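Local coordinates for protein carbonic anhydrase (Sordaria macrospora, PDB 4O1J) that probably catalyses the reversible hydration of carbon dioxide to hydrogencarbonate and a proton, with one zinc ion bound per subunit, at residues 79-84 / 133-138; 51-56 / 108-113; 101-106 / 185-190. All coordinates share one frame; numbering follows the deposited sequence.

Contact 1. Residues 79-84 / 133-138; sequences NIANIV and TWLLPL
Ile-80 and Trp-134 approach to 8.1 Å between their CA atoms, and the segments meet mainly through side chains. Segment 79-84 turns away from the end of strand 74-79, while 133-138 passes from helix 131-134 into helix 136-144. With its CG anti to the backbone N (chi1 175°), the indole of Trp-134 extends across to this turn and directs its N-H at the carbonyl of Ile-80. Trp-134 NE1 lies 2.9 Å from Ile-80 O; the bond is nearly straight (173°), with the oxygen close to the ring plane. Farther round the same edge, Trp-134 CZ2 stands 3.4 Å from Asn-79 OD1, the amide steeply inclined to the indole at 76°. Two bonds within the turn fix that amide: OD1 uses a lone pair to accept from Ile-83 N, and ND2 donates to Ile-83 O. In this beta-class carbonic anhydrase the loop borders the metal site, the side chain of Ala-81 lying about 5 Å from the zinc ion. An alanine in place of Trp-134 would probably leave the Ile-80 carbonyl without its donor and open a gap beside Ile-83. Ile-83 places CG2 over one indole face, toward the rim, and against Pro-137 CG at 3.8 Å. Its CD1 packs on Leu-135 CD2, and Ala-81 CB rests on Leu-138 CD1. Asn-90 of the second subunit packs against both Asn-79 and Trp-134.

Contact 2. Residues 51-56 / 108-113; sequences ILWIGC and VLCGHS. With ZN (zinc ion), chain C.
Trp-53 and Cys-110 form the apolar centre of this strand pair. The indole has its CG anti to the backbone N (chi1 172°), a torsion that lays its six-membered ring over the neighbouring strand. Cys-110 CB sits over one face of that six-membered ring, 3.7 Å from the ring centroid, in a CH-pi contact, while SG approaches obliquely as a sulfur-aromatic partner. Val-108 CG1 meets the same ring at CE3 and CZ3, and Gly-55, having no side chain, leaves room for the indole beside it. Toward the start of the strands, Ile-51 CG2 touches Val-108 CG2 at 3.6 Å. Ile-54 and Leu-109 pair on the opposite face of the sheet, Ile-54 CG2 meeting Leu-109 CD1 at 3.7 Å, where both residues pack against Leu-174 of helix 155-176.

Strands 51-56 and 106-112 are parallel neighbours in a mixed sheet ordered 74-79, 51-56, 106-112, 190-197, 202-206, the alpha/beta core of the beta-carbonic anhydrase fold. The axes of 51-56 and 108-112 are inclined at 22°. Three backbone bonds join them in the alternating parallel pattern: Val-108 N to Leu-52 O, Ile-54 N to Val-108 O, and Cys-110 N to Ile-54 O at 2.9 Å.

At the C-terminal ends the ladder gives way to metal chemistry, the polar edge of the pair. Cys-56 SG and His-112 NE2 each bind the zinc ion at 2.3 Å, one ligand from each strand. The His-112 imidazole turns an edge toward its neighbour, with Cys-56 CB near the ring plane and 3.6 Å from His-112 CD2. Cys-115 supplies a third protein ligand, and Asp-58, predicted to bind zinc as well, lies beside His-112.

Contact 3. Residues 101-106 / 185-190; sequences HLKVKH and AERGLE
Lys-105 and Glu-190 make the backbone hydrogen bond of this contact: Glu-190 N donates to Lys-105 O at 3.0 Å, with an angle of 163° at the hydrogen. A softer CA-H...O contact accompanies it, His-106 CA lying 3.4 Å from Glu-190 O. Together they mark a parallel bridge between His-106 and Glu-190, whose CA atoms are 4.8 Å apart.

Van der Waals contact with the backbone comes from Leu-189. Its CG is anti to the backbone N (chi1 171°), which carries Leu-189 CD1 in against the carbonyls of Val-104 and Lys-105, 3.4 Å from Lys-105 O. Val-99 of helix 89-100 packs on the same leucine.

Topologically, this is where two neighbouring parallel strands of the alpha/beta sheet begin. Strand 106-112 follows helix 89-100, strand 190-197 follows helix 178-187, and the backbone leaves each helix through a residue of positive phi, Lys-103 after the first and Gly-188 after the second.

Among the polar and charged groups, His-106 and Glu-190 run side by side and point the same way, ring and carboxylate planes 56° apart. Glu-190 CB lies 3.7 Å from His-106 ND1, but the polar ends are engaged separately: ND1 hydrogen-bonds His-192, and OE2 accepts from the backbone N of Glu-15 of the second subunit. The bent Arg-187 chain is modelled with one guanidinium face toward Lys-103 CB, though the exact place of this group is doubtful because NH2 comes too close to Val-104 O. Lys-103 NZ bonds to Ala-100 O, and Arg-187 NH1 makes a weak hydrogen bond to Val-99 O.

How the contacts relate
The three contacts illustrate how one sheet can carry a metal site at one end and its helix-to-strand turns at the other. Contact 2 joins the other two. Its centre lies about 13 Å from that of contact 1, where Asn-79 N probably hydrogen-bonds Gly-55 O (3.0 Å) and Ala-81 N packs 3.1 Å from the zinc ligand Cys-56 SG. At the opposite end, about 17 Å between centres, Leu-52 N probably bonds His-106 O (2.9 Å), carrying the strand ladder into contact 3. Contacts 1 and 3 do not touch: their nearest atoms are about 12 Å apart, and contact 3 lies away from the zinc. All three meet the second subunit.

Contact 1. Residues 79-84 / 133-138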
ATOM      1  N   ASN A  79       3.004  13.338  -3.674  1.00 22.77           N
ATOM      2  CA  ASN A  79       1.793  12.592  -3.989  1.00 23.23           C
ATOM      3  C   ASN A  79       0.576  13.504  -3.986  1.00 25.27           C
ATOM      4  O   ASN A  79       0.700  14.716  -3.821  1.00 26.04           O
ATOM      5  CB  ASN A  79       1.597  11.437  -3.008  1.00 21.75           C
ATOM      6  CG  ASN A  79       1.505  11.899  -1.567  1.00 23.15           C
ATOM      7  OD1 ASN A  79       0.614  12.671  -1.195  1.00 23.90           O
ATOM      8  ND2 ASN A  79       2.408  11.396  -0.735  1.00 23.23           N
ATOM      9  N   ILE A  80      -0.601  12.921  -4.173  1.00 24.80           N
ATOM     10  CA  ILE A  80      -1.828  13.702  -4.151  1.00 24.06           C
ATOM     11  C   ILE A  80      -2.079  14.313  -2.773  1.00 23.51           C
ATOM     12  O   ILE A  80      -2.213  13.595  -1.785  1.00 21.93           O
ATOM     13  CB  ILE A  80      -3.036  12.854  -4.567  1.00 22.12           C
ATOM     14  CG1 ILE A  80      -2.865  12.400  -6.017  1.00 20.82           C
ATOM     15  CG2 ILE A  80      -4.328  13.651  -4.415  1.00 21.21           C
ATOM     16  CD1 ILE A  80      -2.668  13.542  -7.006  1.00 19.18           C
ATOM     17  N   ALA A  81      -2.100  15.645  -2.727  1.00 24.04           N
ATOM     18  CA  ALA A  81      -2.447  16.411  -1.530  1.00 24.22           C
ATOM     19  C   ALA A  81      -1.443  16.224  -0.395  1.00 24.87           C
ATOM     20  O   ALA A  81      -1.792  16.420   0.772  1.00 26.82           O
ATOM     21  CB  ALA A  81      -3.857  16.050  -1.054  1.00 25.19           C
ATOM     22  N   ASN A  82      -0.200  15.884  -0.752  1.00 24.04           N
ATOM     23  CA  ASN A  82       0.913  15.661   0.188  1.00 24.12           C
ATOM     24  C   ASN A  82       0.528  14.929   1.464  1.00 26.39           C
ATOM     25  O   ASN A  82       0.814  15.390   2.569  1.00 26.45           O
ATOM     26  CB  ASN A  82       1.597  16.986   0.562  1.00 23.63           C
ATOM     27  CG  ASN A  82       0.619  18.069   0.996  1.00 24.18           C
ATOM     28  OD1 ASN A  82       0.092  18.818   0.163  1.00 25.85           O
ATOM     29  ND2 ASN A  82       0.390  18.176   2.303  1.00 21.56           N
ATOM     30  N   ILE A  83      -0.108  13.775   1.301  1.00 28.54           N
ATOM     31  CA  ILE A  83      -0.619  13.022   2.432  1.00 29.58           C
ATOM     32  C   ILE A  83       0.405  12.025   2.955  1.00 31.16           C
ATOM     33  O   ILE A  83       0.939  11.217   2.200  1.00 31.69           O
ATOM     34  CB  ILE A  83      -1.910  12.284   2.052  1.00 28.65           C
ATOM     35  CG1 ILE A  83      -3.053  13.291   1.884  1.00 27.96           C
ATOM     36  CG2 ILE A  83      -2.257  11.225   3.094  1.00 27.61           C
ATOM     37  CD1 ILE A  83      -4.377  12.670   1.490  1.00 27.22           C
ATOM     38  N   VAL A  84       0.678  12.095   4.254  1.00 32.45           N
ATOM     39  CA  VAL A  84       1.573  11.142   4.892  1.00 33.95           C
ATOM     40  C   VAL A  84       0.769  10.135   5.707  1.00 35.01           C
ATOM     41  O   VAL A  84       0.260  10.444   6.786  1.00 34.91           O
ATOM     42  CB  VAL A  84       2.594  11.832   5.807  1.00 33.51           C
ATOM     43  CG1 VAL A  84       3.584  10.805   6.358  1.00 32.08           C
ATOM     44  CG2 VAL A  84       3.316  12.943   5.053  1.00 34.51           C
ATOM     45  N   THR A 133     -10.197   6.548  -1.334  1.00 34.08           N
ATOM     46  CA  THR A 133      -9.423   5.799  -0.361  1.00 33.89           C
ATOM     47  C   THR A 133      -8.129   6.521  -0.024  1.00 32.70           C
ATOM     48  O   THR A 133      -7.755   6.610   1.145  1.00 32.35           O
ATOM     49  CB  THR A 133      -9.100   4.376  -0.877  1.00 34.20           C
ATOM     50  OG1 THR A 133     -10.320   3.663  -1.118  1.00 34.82           O
ATOM     51  CG2 THR A 133      -8.265   3.604   0.135  1.00 32.35           C
ATOM     52  N   TRP A 134      -7.459   7.066  -1.033  1.00 33.36           N
ATOM     53  CA  TRP A 134      -6.221   7.795  -0.777  1.00 34.75           C
ATOM     54  C   TRP A 134      -6.506   9.049   0.043  1.00 33.64           C
ATOM     55  O   TRP A 134      -5.772   9.366   0.979  1.00 33.63           O
ATOM     56  CB  TRP A 134      -5.511   8.169  -2.079  1.00 37.17           C
ATOM     57  CG  TRP A 134      -4.301   9.033  -1.840  1.00 39.15           C
ATOM     58  CD1 TRP A 134      -4.200  10.380  -2.059  1.00 39.65           C
ATOM     59  CD2 TRP A 134      -3.042   8.621  -1.295  1.00 39.40           C
ATOM     60  NE1 TRP A 134      -2.950  10.825  -1.701  1.00 39.16           N
ATOM     61  CE2 TRP A 134      -2.217   9.762  -1.226  1.00 39.34           C
ATOM     62  CE3 TRP A 134      -2.523   7.392  -0.864  1.00 39.48           C
ATOM     63  CZ2 TRP A 134      -0.910   9.719  -0.748  1.00 39.42           C
ATOM     64  CZ3 TRP A 134      -1.224   7.347  -0.383  1.00 38.97           C
ATOM     65  CH2 TRP A 134      -0.433   8.504  -0.329  1.00 39.43           C
ATOM     66  N   LEU A 135      -7.594   9.732  -0.295  1.00 32.55           N
ATOM     67  CA  LEU A 135      -7.973  10.958   0.390  1.00 31.52           C
ATOM     68  C   LEU A 135      -8.708  10.709   1.697  1.00 31.74           C
ATOM     69  O   LEU A 135      -9.090  11.663   2.376  1.00 31.35           O
ATOM     70  CB  LEU A 135      -8.844  11.826  -0.517  1.00 31.29           C
ATOM     71  CG  LEU A 135      -8.120  12.495  -1.682  1.00 31.59           C
ATOM     72  CD1 LEU A 135      -9.111  13.245  -2.540  1.00 30.53           C
ATOM     73  CD2 LEU A 135      -7.027  13.426  -1.168  1.00 31.40           C
ATOM     74  N   LEU A 136      -8.914   9.442   2.051  1.00 31.92           N
ATOM     75  CA  LEU A 136      -9.650   9.131   3.277  1.00 30.89           C
ATOM     76  C   LEU A 136      -9.087   9.792   4.549  1.00 30.57           C
ATOM     77  O   LEU A 136      -9.868  10.282   5.364  1.00 31.13           O
ATOM     78  CB  LEU A 136      -9.734   7.618   3.485  1.00 30.10           C
ATOM     79  CG  LEU A 136     -10.858   7.272   4.459  1.00 30.56           C
ATOM     80  CD1 LEU A 136     -12.184   7.800   3.929  1.00 31.61           C
ATOM     81  CD2 LEU A 136     -10.940   5.781   4.701  1.00 30.53           C
ATOM     82  N   PRO A 137      -7.746   9.824   4.728  1.00 29.68           N
ATOM     83  CA  PRO A 137      -7.257  10.515   5.932  1.00 27.63           C
ATOM     84  C   PRO A 137      -7.457  12.036   5.908  1.00 26.39           C
ATOM     85  O   PRO A 137      -7.424  12.665   6.971  1.00 24.54           O
ATOM     86  CB  PRO A 137      -5.759  10.170   5.956  1.00 26.87           C
ATOM     87  CG  PRO A 137      -5.427   9.773   4.562  1.00 27.97           C
ATOM     88  CD  PRO A 137      -6.658   9.099   4.043  1.00 29.25           C
ATOM     89  N   LEU A 138      -7.655  12.614   4.724  1.00 26.91           N
ATOM     90  CA  LEU A 138      -7.994  14.033   4.604  1.00 27.82           C
ATOM     91  C   LEU A 138      -9.485  14.232   4.876  1.00 29.63           C
ATOM     92  O   LEU A 138      -9.899  15.232   5.466  1.00 28.33           O
ATOM     93  CB  LEU A 138      -7.624  14.575   3.222  1.00 27.42           C
ATOM     94  CG  LEU A 138      -6.734  15.821   3.154  1.00 25.46           C
ATOM     95  CD1 LEU A 138      -6.657  16.348   1.730  1.00 25.34           C
ATOM     96  CD2 LEU A 138      -7.230  16.899   4.097  1.00 25.47           C
TER

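Contact 2. Residues 51-56 / 108-113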
ATOM      1  N   ILE A  51      17.764  18.343   2.793  1.00 29.01           N
ATOM      2  CA  ILE A  51      16.323  18.423   2.993  1.00 28.07           C
ATOM      3  C   ILE A  51      15.587  17.300   2.270  1.00 27.39           C
ATOM      4  O   ILE A  51      15.848  17.010   1.096  1.00 27.11           O
ATOM      5  CB  ILE A  51      15.743  19.779   2.511  1.00 34.64           C
ATOM      6  CG1 ILE A  51      16.400  20.954   3.244  1.00 35.10           C
ATOM      7  CG2 ILE A  51      14.225  19.814   2.695  1.00 33.04           C
ATOM      8  CD1 ILE A  51      15.937  22.323   2.760  1.00 35.14           C
ATOM      9  N   LEU A  52      14.685  16.657   3.006  1.00 26.36           N
ATOM     10  CA  LEU A  52      13.648  15.812   2.440  1.00 23.12           C
ATOM     11  C   LEU A  52      12.391  16.658   2.340  1.00 21.99           C
ATOM     12  O   LEU A  52      11.949  17.233   3.326  1.00 18.64           O
ATOM     13  CB  LEU A  52      13.404  14.567   3.302  1.00 22.49           C
ATOM     14  CG  LEU A  52      12.077  13.801   3.146  1.00 21.50           C
ATOM     15  CD1 LEU A  52      11.848  13.296   1.724  1.00 19.59           C
ATOM     16  CD2 LEU A  52      12.026  12.646   4.133  1.00 22.23           C
ATOM     17  N   TRP A  53      11.854  16.768   1.134  1.00 24.52           N
ATOM     18  CA  TRP A  53      10.642  17.522   0.866  1.00 27.32           C
ATOM     19  C   TRP A  53       9.489  16.562   0.591  1.00 30.18           C
ATOM     20  O   TRP A  53       9.592  15.713  -0.284  1.00 33.44           O
ATOM     21  CB  TRP A  53      10.881  18.463  -0.320  1.00 27.02           C
ATOM     22  CG  TRP A  53       9.681  19.186  -0.842  1.00 28.06           C
ATOM     23  CD1 TRP A  53       8.731  18.695  -1.690  1.00 28.37           C
ATOM     24  CD2 TRP A  53       9.321  20.545  -0.582  1.00 29.91           C
ATOM     25  NE1 TRP A  53       7.792  19.661  -1.963  1.00 28.55           N
ATOM     26  CE2 TRP A  53       8.133  20.811  -1.292  1.00 29.72           C
ATOM     27  CE3 TRP A  53       9.884  21.569   0.190  1.00 31.04           C
ATOM     28  CZ2 TRP A  53       7.501  22.054  -1.259  1.00 30.25           C
ATOM     29  CZ3 TRP A  53       9.252  22.803   0.229  1.00 30.43           C
ATOM     30  CH2 TRP A  53       8.076  23.034  -0.492  1.00 29.92           C
ATOM     31  N   ILE A  54       8.408  16.667   1.356  1.00 28.62           N
ATOM     32  CA  ILE A  54       7.200  15.907   1.047  1.00 27.38           C
ATOM     33  C   ILE A  54       6.105  16.874   0.645  1.00 28.04           C
ATOM     34  O   ILE A  54       5.647  17.683   1.456  1.00 28.33           O
ATOM     35  CB  ILE A  54       6.710  15.036   2.230  1.00 25.28           C
ATOM     36  CG1 ILE A  54       7.785  14.026   2.648  1.00 23.80           C
ATOM     37  CG2 ILE A  54       5.455  14.276   1.837  1.00 23.69           C
ATOM     38  CD1 ILE A  54       7.449  13.243   3.914  1.00 20.95           C
ATOM     39  N   GLY A  55       5.698  16.804  -0.618  1.00 28.60           N
ATOM     40  CA  GLY A  55       4.703  17.734  -1.115  1.00 28.71           C
ATOM     41  C   GLY A  55       3.629  17.177  -2.026  1.00 29.66           C
ATOM     42  O   GLY A  55       3.565  15.969  -2.320  1.00 31.41           O
ATOM     43  N   CYS A  56       2.771  18.086  -2.478  1.00 29.70           N
ATOM     44  CA  CYS A  56       1.680  17.726  -3.368  1.00 27.97           C
ATOM     45  C   CYS A  56       2.190  17.625  -4.797  1.00 26.91           C
ATOM     46  O   CYS A  56       3.039  18.399  -5.215  1.00 27.19           O
ATOM     47  CB  CYS A  56       0.536  18.739  -3.275  1.00 26.63           C
ATOM     48  SG  CYS A  56      -0.981  18.220  -4.138  1.00 32.44           S
ATOM     49  N   VAL A 108      10.613  18.535   5.450  1.00 24.68           N
ATOM     50  CA  VAL A 108       9.661  19.601   5.190  1.00 25.63           C
ATOM     51  C   VAL A 108       8.364  19.063   4.610  1.00 27.99           C
ATOM     52  O   VAL A 108       8.319  18.629   3.456  1.00 28.94           O
ATOM     53  CB  VAL A 108      10.238  20.644   4.206  1.00 22.52           C
ATOM     54  CG1 VAL A 108       9.244  21.767   3.983  1.00 20.51           C
ATOM     55  CG2 VAL A 108      11.561  21.183   4.717  1.00 22.16           C
ATOM     56  N   LEU A 109       7.305  19.074   5.410  1.00 28.74           N
ATOM     57  CA  LEU A 109       6.003  18.694   4.886  1.00 27.12           C
ATOM     58  C   LEU A 109       5.314  19.957   4.411  1.00 26.19           C
ATOM     59  O   LEU A 109       4.963  20.828   5.215  1.00 26.07           O
ATOM     60  CB  LEU A 109       5.157  17.970   5.936  1.00 24.74           C
ATOM     61  CG  LEU A 109       3.773  17.577   5.422  1.00 22.84           C
ATOM     62  CD1 LEU A 109       3.875  16.667   4.202  1.00 21.42           C
ATOM     63  CD2 LEU A 109       2.970  16.920   6.519  1.00 22.66           C
ATOM     64  N   CYS A 110       5.127  20.059   3.101  1.00 25.65           N
ATOM     65  CA  CYS A 110       4.604  21.292   2.540  1.00 25.83           C
ATOM     66  C   CYS A 110       3.214  21.132   1.967  1.00 25.36           C
ATOM     67  O   CYS A 110       3.025  20.420   0.986  1.00 23.93           O
ATOM     68  CB  CYS A 110       5.533  21.818   1.451  1.00 25.00           C
ATOM     69  SG  CYS A 110       4.960  23.361   0.695  1.00 31.30           S
ATOM     70  N   GLY A 111       2.255  21.842   2.553  1.00 26.96           N
ATOM     71  CA  GLY A 111       0.929  21.916   1.969  1.00 29.72           C
ATOM     72  C   GLY A 111       0.819  23.203   1.189  1.00 31.28           C
ATOM     73  O   GLY A 111       1.697  24.048   1.303  1.00 30.44           O
ATOM     74  N   HIS A 112      -0.239  23.352   0.394  1.00 31.55           N
ATOM     75  CA  HIS A 112      -0.401  24.551  -0.416  1.00 31.98           C
ATOM     76  C   HIS A 112      -1.861  24.928  -0.651  1.00 34.21           C
ATOM     77  O   HIS A 112      -2.775  24.135  -0.420  1.00 36.09           O
ATOM     78  CB  HIS A 112       0.282  24.380  -1.768  1.00 30.39           C
ATOM     79  CG  HIS A 112      -0.467  23.490  -2.709  1.00 29.46           C
ATOM     80  ND1 HIS A 112      -1.400  23.971  -3.603  1.00 28.98           N
ATOM     81  CD2 HIS A 112      -0.417  22.151  -2.904  1.00 29.75           C
ATOM     82  CE1 HIS A 112      -1.894  22.967  -4.304  1.00 29.61           C
ATOM     83  NE2 HIS A 112      -1.314  21.851  -3.899  1.00 29.55           N
ATOM     84  N   SER A 113      -2.055  26.156  -1.125  1.00 33.18           N
ATOM     85  CA  SER A 113      -3.369  26.690  -1.451  1.00 31.40           C
ATOM     86  C   SER A 113      -3.872  26.179  -2.803  1.00 29.30           C
ATOM     87  O   SER A 113      -3.081  25.813  -3.671  1.00 29.29           O
ATOM     88  CB  SER A 113      -3.320  28.221  -1.441  1.00 33.12           C
ATOM     89  OG  SER A 113      -2.255  28.708  -2.245  1.00 33.19           O
TER
HETATM   90 ZN    ZN C 301      -2.491  19.903  -4.043  1.00 28.77          ZN

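Contact 3. Residues 101-106 / 185-190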
ATOM      1  N   HIS A 101      19.923   6.799   5.226  1.00 33.99           N
ATOM      2  CA  HIS A 101      21.003   6.564   4.272  1.00 35.97           C
ATOM      3  C   HIS A 101      21.692   7.847   3.838  1.00 35.17           C
ATOM      4  O   HIS A 101      22.925   7.916   3.800  1.00 35.14           O
ATOM      5  CB  HIS A 101      20.480   5.816   3.041  1.00 38.69           C
ATOM      6  CG  HIS A 101      20.101   4.397   3.321  1.00 42.58           C
ATOM      7  ND1 HIS A 101      18.998   4.055   4.071  1.00 44.69           N
ATOM      8  CD2 HIS A 101      20.697   3.233   2.973  1.00 44.47           C
ATOM      9  CE1 HIS A 101      18.927   2.738   4.168  1.00 44.68           C
ATOM     10  NE2 HIS A 101      19.946   2.215   3.511  1.00 44.15           N
ATOM     11  N   LEU A 102      20.896   8.860   3.519  1.00 34.86           N
ATOM     12  CA  LEU A 102      21.423  10.148   3.082  1.00 35.46           C
ATOM     13  C   LEU A 102      21.685  11.087   4.263  1.00 37.07           C
ATOM     14  O   LEU A 102      22.424  12.068   4.142  1.00 36.54           O
ATOM     15  CB  LEU A 102      20.454  10.790   2.095  1.00 34.80           C
ATOM     16  CG  LEU A 102      20.350  10.047   0.762  1.00 33.29           C
ATOM     17  CD1 LEU A 102      19.383  10.750  -0.173  1.00 33.68           C
ATOM     18  CD2 LEU A 102      21.720   9.911   0.124  1.00 31.09           C
ATOM     19  N   LYS A 103      21.067  10.770   5.398  1.00 38.96           N
ATOM     20  CA  LYS A 103      21.204  11.544   6.629  1.00 40.31           C
ATOM     21  C   LYS A 103      20.767  12.997   6.454  1.00 39.74           C
ATOM     22  O   LYS A 103      21.481  13.912   6.868  1.00 40.91           O
ATOM     23  CB  LYS A 103      22.651  11.511   7.131  1.00 42.71           C
ATOM     24  CG  LYS A 103      23.295  10.131   7.147  1.00 45.59           C
ATOM     25  CD  LYS A 103      22.615   9.184   8.117  1.00 48.26           C
ATOM     26  CE  LYS A 103      23.299   7.823   8.083  1.00 49.93           C
ATOM     27  NZ  LYS A 103      22.557   6.801   8.866  1.00 50.77           N
ATOM     28  N   VAL A 104      19.596  13.215   5.855  1.00 37.57           N
ATOM     29  CA  VAL A 104      19.082  14.575   5.711  1.00 35.46           C
ATOM     30  C   VAL A 104      18.845  15.174   7.084  1.00 35.48           C
ATOM     31  O   VAL A 104      18.568  14.464   8.045  1.00 36.82           O
ATOM     32  CB  VAL A 104      17.771  14.637   4.901  1.00 33.29           C
ATOM     33  CG1 VAL A 104      18.006  14.212   3.464  1.00 32.10           C
ATOM     34  CG2 VAL A 104      16.697  13.788   5.554  1.00 33.45           C
ATOM     35  N   LYS A 105      18.973  16.487   7.176  1.00 36.00           N
ATOM     36  CA  LYS A 105      18.901  17.156   8.464  1.00 37.01           C
ATOM     37  C   LYS A 105      17.542  17.811   8.690  1.00 32.24           C
ATOM     38  O   LYS A 105      17.207  18.183   9.815  1.00 30.22           O
ATOM     39  CB  LYS A 105      20.025  18.185   8.567  1.00 41.69           C
ATOM     40  CG  LYS A 105      21.389  17.577   8.275  1.00 45.99           C
ATOM     41  CD  LYS A 105      22.462  18.627   8.084  1.00 49.66           C
ATOM     42  CE  LYS A 105      23.751  17.985   7.611  1.00 51.91           C
ATOM     43  NZ  LYS A 105      24.777  19.008   7.271  1.00 54.13           N
ATOM     44  N   HIS A 106      16.765  17.940   7.614  1.00 30.17           N
ATOM     45  CA  HIS A 106      15.455  18.581   7.665  1.00 30.67           C
ATOM     46  C   HIS A 106      14.409  17.806   6.877  1.00 30.62           C
ATOM     47  O   HIS A 106      14.681  17.335   5.776  1.00 31.57           O
ATOM     48  CB  HIS A 106      15.540  20.003   7.117  1.00 31.86           C
ATOM     49  CG  HIS A 106      16.457  20.887   7.895  1.00 33.27           C
ATOM     50  ND1 HIS A 106      16.090  21.473   9.084  1.00 34.89           N
ATOM     51  CD2 HIS A 106      17.743  21.250   7.676  1.00 34.24           C
ATOM     52  CE1 HIS A 106      17.102  22.179   9.555  1.00 35.77           C
ATOM     53  NE2 HIS A 106      18.118  22.059   8.719  1.00 35.47           N
ATOM     54  N   ALA A 185      16.138  11.865  18.114  1.00 31.46           N
ATOM     55  CA  ALA A 185      16.719  11.601  19.426  1.00 31.92           C
ATOM     56  C   ALA A 185      18.246  11.617  19.430  1.00 36.48           C
ATOM     57  O   ALA A 185      18.853  12.021  20.427  1.00 36.50           O
ATOM     58  CB  ALA A 185      16.226  10.265  19.951  1.00 29.60           C
ATOM     59  N   GLU A 186      18.871  11.179  18.337  1.00 40.55           N
ATOM     60  CA  GLU A 186      20.335  11.063  18.325  1.00 44.35           C
ATOM     61  C   GLU A 186      21.096  12.010  17.393  1.00 43.86           C
ATOM     62  O   GLU A 186      22.271  12.287  17.633  1.00 44.36           O
ATOM     63  CB  GLU A 186      20.737   9.625  18.010  1.00 47.04           C
ATOM     64  CG  GLU A 186      19.920   8.957  16.942  1.00 48.72           C
ATOM     65  CD  GLU A 186      19.615   7.524  17.308  1.00 50.37           C
ATOM     66  OE1 GLU A 186      19.735   7.193  18.512  1.00 50.98           O
ATOM     67  OE2 GLU A 186      19.296   6.727  16.398  1.00 50.83           O
ATOM     68  N   ARG A 187      20.446  12.490  16.336  1.00 42.57           N
ATOM     69  CA  ARG A 187      21.108  13.358  15.353  1.00 41.25           C
ATOM     70  C   ARG A 187      20.568  14.780  15.346  1.00 39.27           C
ATOM     71  O   ARG A 187      21.118  15.652  14.679  1.00 38.94           O
ATOM     72  CB  ARG A 187      20.954  12.819  13.932  1.00 41.26           C
ATOM     73  CG  ARG A 187      21.819  11.658  13.535  1.00 42.05           C
ATOM     74  CD  ARG A 187      21.395  11.228  12.149  1.00 42.03           C
ATOM     75  NE  ARG A 187      20.835  12.370  11.433  1.00 42.83           N
ATOM     76  CZ  ARG A 187      20.057  12.283  10.362  1.00 43.32           C
ATOM     77  NH1 ARG A 187      19.742  11.095   9.864  1.00 43.92           N
ATOM     78  NH2 ARG A 187      19.599  13.388   9.787  1.00 42.26           N
ATOM     79  N   GLY A 188      19.459  15.001  16.038  1.00 37.62           N
ATOM     80  CA  GLY A 188      18.823  16.299  16.022  1.00 36.37           C
ATOM     81  C   GLY A 188      18.189  16.569  14.675  1.00 35.77           C
ATOM     82  O   GLY A 188      18.253  17.685  14.156  1.00 36.81           O
ATOM     83  N   LEU A 189      17.580  15.536  14.104  1.00 34.43           N
ATOM     84  CA  LEU A 189      16.822  15.695  12.876  1.00 33.80           C
ATOM     85  C   LEU A 189      15.685  16.669  13.146  1.00 35.46           C
ATOM     86  O   LEU A 189      15.057  16.629  14.208  1.00 35.65           O
ATOM     87  CB  LEU A 189      16.297  14.343  12.376  1.00 32.79           C
ATOM     88  CG  LEU A 189      15.307  14.374  11.207  1.00 31.11           C
ATOM     89  CD1 LEU A 189      15.928  15.059  10.005  1.00 31.14           C
ATOM     90  CD2 LEU A 189      14.878  12.971  10.839  1.00 29.69           C
ATOM     91  N   GLU A 190      15.441  17.572  12.207  1.00 36.33           N
ATOM     92  CA  GLU A 190      14.374  18.545  12.391  1.00 38.35           C
ATOM     93  C   GLU A 190      13.223  18.303  11.431  1.00 34.97           C
ATOM     94  O   GLU A 190      13.424  17.845  10.309  1.00 33.51           O
ATOM     95  CB  GLU A 190      14.913  19.966  12.240  1.00 42.55           C
ATOM     96  CG  GLU A 190      15.898  20.346  13.334  1.00 46.74           C
ATOM     97  CD  GLU A 190      16.214  21.828  13.349  1.00 49.70           C
ATOM     98  OE1 GLU A 190      15.268  22.634  13.463  1.00 49.74           O
ATOM     99  OE2 GLU A 190      17.409  22.182  13.255  1.00 51.37           O
TER